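Local coordinates for myosin-17 (Arabidopsis thaliana, PDB 7KFL), which probably moves organelles and vesicles along actin filaments in plant cells, binding cargo through its globular tail, at residues L23-D28 / L74-S79. Sequence-based numbering, arbitrary orientation.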
loop_
_atom_site.group_PDB
_atom_site.type_symbol
_atom_site.label_atom_id
_atom_site.label_comp_id
_atom_site.label_asym_id
_atom_site.label_seq_id
_atom_site.Cartn_x
_atom_site.Cartn_y
_atom_site.Cartn_z
ATOM N N LEU A 23 -10.595 7.914 21.664
ATOM C CA LEU A 23 -11.854 7.224 22.054
ATOM C C LEU A 23 -11.714 5.717 21.808
ATOM O O LEU A 23 -12.679 4.988 22.106
ATOM C CB LEU A 23 -13.027 7.815 21.264
ATOM C CG LEU A 23 -13.262 9.315 21.450
ATOM C CD1 LEU A 23 -14.588 9.733 20.830
ATOM C CD2 LEU A 23 -13.225 9.706 22.921
ATOM N N GLY A 24 -10.561 5.270 21.295
ATOM C CA GLY A 24 -10.244 3.846 21.090
ATOM C C GLY A 24 -11.323 3.137 20.289
ATOM O O GLY A 24 -11.840 3.743 19.333
ATOM N N TYR A 25 -11.655 1.901 20.669
ATOM C CA TYR A 25 -12.541 0.984 19.904
ATOM C C TYR A 25 -13.490 0.272 20.871
ATOM O O TYR A 25 -13.144 0.123 22.056
ATOM C CB TYR A 25 -11.695 0.007 19.082
ATOM C CG TYR A 25 -10.769 0.701 18.118
ATOM C CD1 TYR A 25 -9.510 1.130 18.512
ATOM C CD2 TYR A 25 -11.175 0.989 16.826
ATOM C CE1 TYR A 25 -8.672 1.806 17.640
ATOM C CE2 TYR A 25 -10.350 1.661 15.940
ATOM C CZ TYR A 25 -9.095 2.071 16.349
ATOM O OH TYR A 25 -8.282 2.731 15.476
ATOM N N ASN A 26 -14.658 -0.133 20.369
ATOM C CA ASN A 26 -15.693 -0.879 21.131
ATOM C C ASN A 26 -16.180 -2.033 20.251
ATOM O O ASN A 26 -16.773 -1.760 19.196
ATOM C CB ASN A 26 -16.831 0.038 21.584
ATOM C CG ASN A 26 -17.756 -0.625 22.582
ATOM O OD1 ASN A 26 -18.507 -1.532 22.231
ATOM N ND2 ASN A 26 -17.709 -0.181 23.828
ATOM N N GLY A 27 -15.930 -3.272 20.678
ATOM C CA GLY A 27 -15.952 -4.452 19.797
ATOM C C GLY A 27 -14.772 -4.397 18.846
ATOM O O GLY A 27 -13.625 -4.459 19.332
ATOM N N ASP A 28 -15.035 -4.240 17.546
ATOM C CA ASP A 28 -13.995 -4.053 16.498
ATOM C C ASP A 28 -14.300 -2.771 15.710
ATOM O O ASP A 28 -13.817 -2.661 14.563
ATOM C CB ASP A 28 -13.907 -5.286 15.591
ATOM C CG ASP A 28 -15.175 -5.586 14.806
ATOM O OD1 ASP A 28 -16.277 -5.341 15.345
ATOM O OD2 ASP A 28 -15.052 -6.067 13.658
ATOM N N LEU A 74 -2.360 8.224 12.327
ATOM C CA LEU A 74 -2.745 7.923 10.918
ATOM C C LEU A 74 -3.550 6.622 10.860
ATOM O O LEU A 74 -4.609 6.616 10.209
ATOM C CB LEU A 74 -1.498 7.822 10.035
ATOM C CG LEU A 74 -0.965 9.145 9.486
ATOM C CD1 LEU A 74 0.439 8.968 8.933
ATOM C CD2 LEU A 74 -1.892 9.706 8.418
ATOM N N ALA A 75 -3.051 5.557 11.492
ATOM C CA ALA A 75 -3.715 4.233 11.570
ATOM C C ALA A 75 -5.089 4.393 12.232
ATOM O O ALA A 75 -6.063 3.772 11.750
ATOM C CB ALA A 75 -2.841 3.260 12.327
ATOM N N TYR A 76 -5.153 5.218 13.284
ATOM C CA TYR A 76 -6.383 5.551 14.049
ATOM C C TYR A 76 -7.411 6.197 13.116
ATOM O O TYR A 76 -8.561 5.720 13.059
ATOM C CB TYR A 76 -6.057 6.480 15.223
ATOM C CG TYR A 76 -7.245 6.831 16.083
ATOM C CD1 TYR A 76 -7.793 5.902 16.956
ATOM C CD2 TYR A 76 -7.831 8.085 16.021
ATOM C CE1 TYR A 76 -8.890 6.211 17.746
ATOM C CE2 TYR A 76 -8.929 8.410 16.803
ATOM C CZ TYR A 76 -9.461 7.470 17.669
ATOM O OH TYR A 76 -10.542 7.782 18.442
ATOM N N TRP A 77 -6.998 7.246 12.398
ATOM C CA TRP A 77 -7.893 8.076 11.545
ATOM C C TRP A 77 -8.183 7.382 10.209
ATOM O O TRP A 77 -9.187 7.753 9.577
ATOM C CB TRP A 77 -7.322 9.488 11.358
ATOM C CG TRP A 77 -7.647 10.383 12.511
ATOM C CD1 TRP A 77 -6.773 11.036 13.329
ATOM C CD2 TRP A 77 -8.962 10.684 13.007
ATOM N NE1 TRP A 77 -7.453 11.743 14.285
ATOM C CE2 TRP A 77 -8.798 11.544 14.114
ATOM C CE3 TRP A 77 -10.257 10.320 12.620
ATOM C CZ2 TRP A 77 -9.884 12.042 14.830
ATOM C CZ3 TRP A 77 -11.330 10.817 13.326
ATOM C CH2 TRP A 77 -11.143 11.666 14.416
ATOM N N LEU A 78 -7.365 6.411 9.799
ATOM C CA LEU A 78 -7.690 5.535 8.641
ATOM C C LEU A 78 -8.917 4.688 8.994
ATOM O O LEU A 78 -9.893 4.707 8.219
ATOM C CB LEU A 78 -6.496 4.643 8.292
ATOM C CG LEU A 78 -6.731 3.703 7.111
ATOM C CD1 LEU A 78 -6.535 4.435 5.795
ATOM C CD2 LEU A 78 -5.825 2.485 7.188
ATOM N N SER A 79 -8.862 3.982 10.128
ATOM C CA SER A 79 -9.933 3.075 10.620
ATOM C C SER A 79 -11.233 3.860 10.840
ATOM O O SER A 79 -12.303 3.339 10.468
ATOM C CB SER A 79 -9.507 2.361 11.872
ATOM O OG SER A 79 -10.398 1.295 12.168
HETATM O O HOH W 1 -12.223 5.869 17.934
#
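Two tyrosines, Y25 and Y76, reach past each other in opposite directions to join the loop and short strand after helix 4-20 to one side of helix 71-89. Each ring ends at the other segment. With CG anti to its backbone N (chi1 -178°), the Y76 ring extends off the helix, and its far end reaches the loop, where OH accepts a hydrogen bond from L23 N over 3.2 Å, somewhat bent at 150°. A water adds a second link, donating to both Y76 OH and G24 O, at 2.6 Å from each, so the phenol oxygen is gripped from L23 directly and from G24 through solvent. Y25 comes the other way from strand 25-26, one arm of a small antiparallel hairpin with strand 29-30 at the surface of this largely helical globular tail of a class XI myosin. Its OH lies 3.5 Å from Y76 CD1, and the two ring planes are inclined at 75° with centroids 6.0 Å apart, an oblique pairing. S79, about one helical turn on from Y76, lies beside the Y25 ring, its OG 3.8 Å from Y25 CE2. The polar ends of Y25 and S79 find their partners beyond the two segments: both hydrogen-bond N232, in the loop between helices 205-231 and 236-260, Y25 OH through the side-chain OD1 and S79 OG through the backbone O.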